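Glycoside Hydrolase (Bacteroides uniformis, PDB 5T99) probably hydrolyses beta-galactosidic bonds, as a family 2 glycoside hydrolase of agarose breakdown in a gut symbiont. Local coordinates at residues E355-C360 against M401-H406. Sequence-based numbering, arbitrary orientation.
Sequences EFLDLC and MRDRNH. With EDO (1,2-ethanediol), chain J; EDO (1,2-ethanediol), chain K.
L357 on helix 354-363 meets H406 just past the end of helix 388-403, their CA atoms 7.0 Å apart, where a type I turn from D403 to H406 carries the chain out of the helix; H406 N bonds back to D403 O at 3.1 Å. L357 lays its CB over the centre of the imidazole, 3.5 Å from the H406 ring centroid and 12° off the normal, a CH-pi contact made with the face. With CG of L357 anti to its own carbonyl carbon and CD1 anti to CA, this branch runs past CD2 of H406 to the carboxylate of D403, ending 3.1 Å from OD2, a tight approach of a methyl to a charged oxygen. At the ring edge, OD1 of D358 lies in plane, 3.1 Å from CE1 of H406, while the D358 carboxylate is turned 54° from the imidazole. ND1 of H406 is hydrogen-bonded to OD2 of D361, presumably as the donor, one helical turn beyond L357, so the ring's rotation is fixed by a polar partner as well as by the leucine. R402 grips D403 side-on: NH2 reaches OD2 at 3.0 Å, nearly straight (173°) and in the guanidinium plane, and NE meets OD1 at 2.8 Å. The bend at chi3 turns the guanidinium back onto its neighbour's carboxylate. This salt bridge probably offsets the closeness of D403 to D369, and NH2 of R402 also bonds P352 O. Both helices belong to the TIM-barrel domain; between them in sequence runs strand 366-370, whose V367 and D369 also touch L357. N405 ties the turn before strand 409-416 to V187 and V189 of strand 180-194, in the preceding beta domain.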
ATOM      1  N   GLU A 355      -4.889   3.176  -7.378  1.00 14.04           N
ATOM      2  CA  GLU A 355      -3.618   3.878  -7.599  1.00 13.83           C
ATOM      3  C   GLU A 355      -2.455   3.091  -7.012  1.00 13.56           C
ATOM      4  O   GLU A 355      -1.392   2.961  -7.643  1.00 13.26           O
ATOM      5  CB  GLU A 355      -3.652   5.303  -7.013  1.00 14.03           C
ATOM      6  CG  GLU A 355      -4.498   6.308  -7.810  1.00 13.96           C
ATOM      7  CD  GLU A 355      -6.000   6.131  -7.630  1.00 14.22           C
ATOM      8  OE1 GLU A 355      -6.426   5.524  -6.610  1.00 13.29           O
ATOM      9  OE2 GLU A 355      -6.756   6.591  -8.524  1.00 14.61           O
ATOM     10  N   PHE A 356      -2.669   2.539  -5.822  1.00 13.35           N
ATOM     11  CA  PHE A 356      -1.644   1.722  -5.182  1.00 13.37           C
ATOM     12  C   PHE A 356      -1.248   0.549  -6.085  1.00 13.24           C
ATOM     13  O   PHE A 356      -0.068   0.272  -6.258  1.00 12.52           O
ATOM     14  CB  PHE A 356      -2.130   1.229  -3.814  1.00 13.70           C
ATOM     15  CG  PHE A 356      -1.137   0.358  -3.098  1.00 13.70           C
ATOM     16  CD1 PHE A 356      -0.135   0.925  -2.336  1.00 13.87           C
ATOM     17  CD2 PHE A 356      -1.201  -1.027  -3.202  1.00 13.99           C
ATOM     18  CE1 PHE A 356       0.806   0.136  -1.688  1.00 14.27           C
ATOM     19  CE2 PHE A 356      -0.274  -1.833  -2.546  1.00 14.23           C
ATOM     20  CZ  PHE A 356       0.740  -1.243  -1.798  1.00 14.51           C
ATOM     21  N   LEU A 357      -2.249  -0.121  -6.665  1.00 13.59           N
ATOM     22  CA  LEU A 357      -2.018  -1.267  -7.564  1.00 13.69           C
ATOM     23  C   LEU A 357      -1.406  -0.855  -8.894  1.00 13.74           C
ATOM     24  O   LEU A 357      -0.591  -1.603  -9.443  1.00 13.46           O
ATOM     25  CB  LEU A 357      -3.303  -2.075  -7.791  1.00 13.66           C
ATOM     26  CG  LEU A 357      -3.829  -2.751  -6.518  1.00 13.85           C
ATOM     27  CD1 LEU A 357      -5.183  -3.374  -6.764  1.00 14.11           C
ATOM     28  CD2 LEU A 357      -2.866  -3.801  -5.982  1.00 13.93           C
ATOM     29  N   ASP A 358      -1.772   0.326  -9.403  1.00 14.03           N
ATOM     30  CA  ASP A 358      -1.106   0.867 -10.590  1.00 14.18           C
ATOM     31  C   ASP A 358       0.386   1.028 -10.336  1.00 14.40           C
ATOM     32  O   ASP A 358       1.188   0.730 -11.211  1.00 14.54           O
ATOM     33  CB  ASP A 358      -1.714   2.198 -11.049  1.00 14.22           C
ATOM     34  CG  ASP A 358      -3.098   2.039 -11.645  1.00 14.38           C
ATOM     35  OD1 ASP A 358      -3.417   0.946 -12.172  1.00 14.66           O
ATOM     36  OD2 ASP A 358      -3.877   3.015 -11.589  1.00 14.01           O
ATOM     37  N   LEU A 359       0.764   1.452  -9.132  1.00 14.93           N
ATOM     38  CA  LEU A 359       2.179   1.595  -8.783  1.00 15.11           C
ATOM     39  C   LEU A 359       2.879   0.253  -8.735  1.00 15.82           C
ATOM     40  O   LEU A 359       3.974   0.103  -9.283  1.00 17.25           O
ATOM     41  CB  LEU A 359       2.356   2.364  -7.464  1.00 15.30           C
ATOM     42  CG  LEU A 359       2.005   3.861  -7.553  1.00 15.31           C
ATOM     43  CD1 LEU A 359       1.867   4.481  -6.167  1.00 15.31           C
ATOM     44  CD2 LEU A 359       3.063   4.606  -8.349  1.00 15.02           C
ATOM     45  N   CYS A 360       2.245  -0.728  -8.101  1.00 16.06           N
ATOM     46  CA  CYS A 360       2.796  -2.092  -8.036  1.00 16.05           C
ATOM     47  C   CYS A 360       3.032  -2.649  -9.432  1.00 16.23           C
ATOM     48  O   CYS A 360       4.095  -3.209  -9.693  1.00 17.06           O
ATOM     49  CB  CYS A 360       1.874  -3.037  -7.240  1.00 15.68           C
ATOM     50  SG  CYS A 360       1.766  -2.672  -5.464  1.00 15.00           S
ATOM     51  N   MET A 401     -13.471  -7.997 -10.105  1.00 17.37           N
ATOM     52  CA  MET A 401     -13.817  -7.256 -11.318  1.00 18.61           C
ATOM     53  C   MET A 401     -12.951  -5.993 -11.480  1.00 18.08           C
ATOM     54  O   MET A 401     -12.506  -5.673 -12.589  1.00 18.36           O
ATOM     55  CB  MET A 401     -15.299  -6.862 -11.308  1.00 20.49           C
ATOM     56  CG  MET A 401     -16.282  -8.021 -11.350  1.00 22.09           C
ATOM     57  SD  MET A 401     -16.308  -8.837 -12.938  1.00 26.80           S
ATOM     58  CE  MET A 401     -17.391  -7.697 -13.811  1.00 25.79           C
ATOM     59  N   ARG A 402     -12.702  -5.306 -10.366  1.00 16.69           N
ATOM     60  CA  ARG A 402     -11.861  -4.109 -10.341  1.00 15.86           C
ATOM     61  C   ARG A 402     -10.402  -4.422 -10.650  1.00 15.24           C
ATOM     62  O   ARG A 402      -9.772  -3.688 -11.418  1.00 14.50           O
ATOM     63  CB  ARG A 402     -11.946  -3.432  -8.956  1.00 15.97           C
ATOM     64  CG  ARG A 402     -11.366  -2.024  -8.855  1.00 15.96           C
ATOM     65  CD  ARG A 402     -11.276  -1.519  -7.412  1.00 15.79           C
ATOM     66  NE  ARG A 402     -10.202  -2.182  -6.681  1.00 15.78           N
ATOM     67  CZ  ARG A 402      -9.665  -1.771  -5.529  1.00 15.96           C
ATOM     68  NH1 ARG A 402     -10.090  -0.663  -4.901  1.00 16.29           N
ATOM     69  NH2 ARG A 402      -8.672  -2.478  -4.997  1.00 15.51           N
ATOM     70  N   ASP A 403      -9.869  -5.494 -10.056  1.00 14.37           N
ATOM     71  CA  ASP A 403      -8.415  -5.723 -10.053  1.00 14.17           C
ATOM     72  C   ASP A 403      -7.872  -6.844 -10.953  1.00 13.88           C
ATOM     73  O   ASP A 403      -6.661  -7.012 -11.027  1.00 13.70           O
ATOM     74  CB  ASP A 403      -7.922  -5.969  -8.616  1.00 14.33           C
ATOM     75  CG  ASP A 403      -8.128  -4.777  -7.712  1.00 14.20           C
ATOM     76  OD1 ASP A 403      -8.510  -3.700  -8.229  1.00 13.97           O
ATOM     77  OD2 ASP A 403      -7.911  -4.922  -6.481  1.00 13.65           O
ATOM     78  N   ARG A 404      -8.735  -7.579 -11.653  1.00 13.73           N
ATOM     79  CA  ARG A 404      -8.285  -8.755 -12.409  1.00 13.78           C
ATOM     80  C   ARG A 404      -7.500  -8.461 -13.698  1.00 13.67           C
ATOM     81  O   ARG A 404      -7.152  -9.395 -14.415  1.00 13.35           O
ATOM     82  CB  ARG A 404      -9.456  -9.685 -12.728  1.00 13.81           C
ATOM     83  CG  ARG A 404     -10.515  -9.103 -13.660  1.00 13.70           C
ATOM     84  CD  ARG A 404     -11.686 -10.049 -13.716  1.00 13.56           C
ATOM     85  NE  ARG A 404     -12.762  -9.585 -14.570  1.00 13.67           N
ATOM     86  CZ  ARG A 404     -13.796 -10.335 -14.955  1.00 14.22           C
ATOM     87  NH1 ARG A 404     -13.906 -11.609 -14.567  1.00 14.19           N
ATOM     88  NH2 ARG A 404     -14.739  -9.811 -15.744  1.00 14.48           N
ATOM     89  N   ASN A 405      -7.260  -7.188 -14.001  1.00 13.65           N
ATOM     90  CA  ASN A 405      -6.344  -6.798 -15.071  1.00 13.82           C
ATOM     91  C   ASN A 405      -4.962  -6.353 -14.610  1.00 13.76           C
ATOM     92  O   ASN A 405      -4.067  -6.232 -15.448  1.00 14.52           O
ATOM     93  CB  ASN A 405      -6.975  -5.702 -15.917  1.00 13.70           C
ATOM     94  CG  ASN A 405      -8.291  -6.137 -16.501  1.00 14.08           C
ATOM     95  OD1 ASN A 405      -8.382  -7.234 -17.055  1.00 14.74           O
ATOM     96  ND2 ASN A 405      -9.329  -5.301 -16.374  1.00 14.02           N
ATOM     97  N   HIS A 406      -4.769  -6.100 -13.317  1.00 13.17           N
ATOM     98  CA  HIS A 406      -3.445  -5.701 -12.816  1.00 12.87           C
ATOM     99  C   HIS A 406      -2.460  -6.862 -12.926  1.00 12.85           C
ATOM    100  O   HIS A 406      -2.697  -7.914 -12.340  1.00 13.55           O
ATOM    101  CB  HIS A 406      -3.517  -5.292 -11.345  1.00 12.68           C
ATOM    102  CG  HIS A 406      -4.208  -3.989 -11.096  1.00 12.69           C
ATOM    103  ND1 HIS A 406      -3.671  -2.775 -11.462  1.00 12.72           N
ATOM    104  CD2 HIS A 406      -5.374  -3.709 -10.465  1.00 12.85           C
ATOM    105  CE1 HIS A 406      -4.488  -1.805 -11.085  1.00 12.87           C
ATOM    106  NE2 HIS A 406      -5.535  -2.346 -10.492  1.00 12.74           N
TER
HETATM  107  C1  EDO J 908      -3.565 -10.003 -16.496  1.00 24.28           C
HETATM  108  O1  EDO J 908      -5.000 -10.076 -16.297  1.00 24.12           O
HETATM  109  C2  EDO J 908      -3.162  -8.975 -17.560  1.00 23.70           C
HETATM  110  O2  EDO J 908      -2.372  -7.894 -17.021  1.00 22.22           O
HETATM  111  C1  EDO K 909     -17.039 -13.057 -17.279  1.00 38.88           C
HETATM  112  O1  EDO K 909     -17.514 -14.043 -18.207  1.00 36.72           O
HETATM  113  C2  EDO K 909     -16.518 -13.676 -15.987  1.00 39.10           C
HETATM  114  O2  EDO K 909     -17.009 -12.959 -14.846  1.00 38.93           O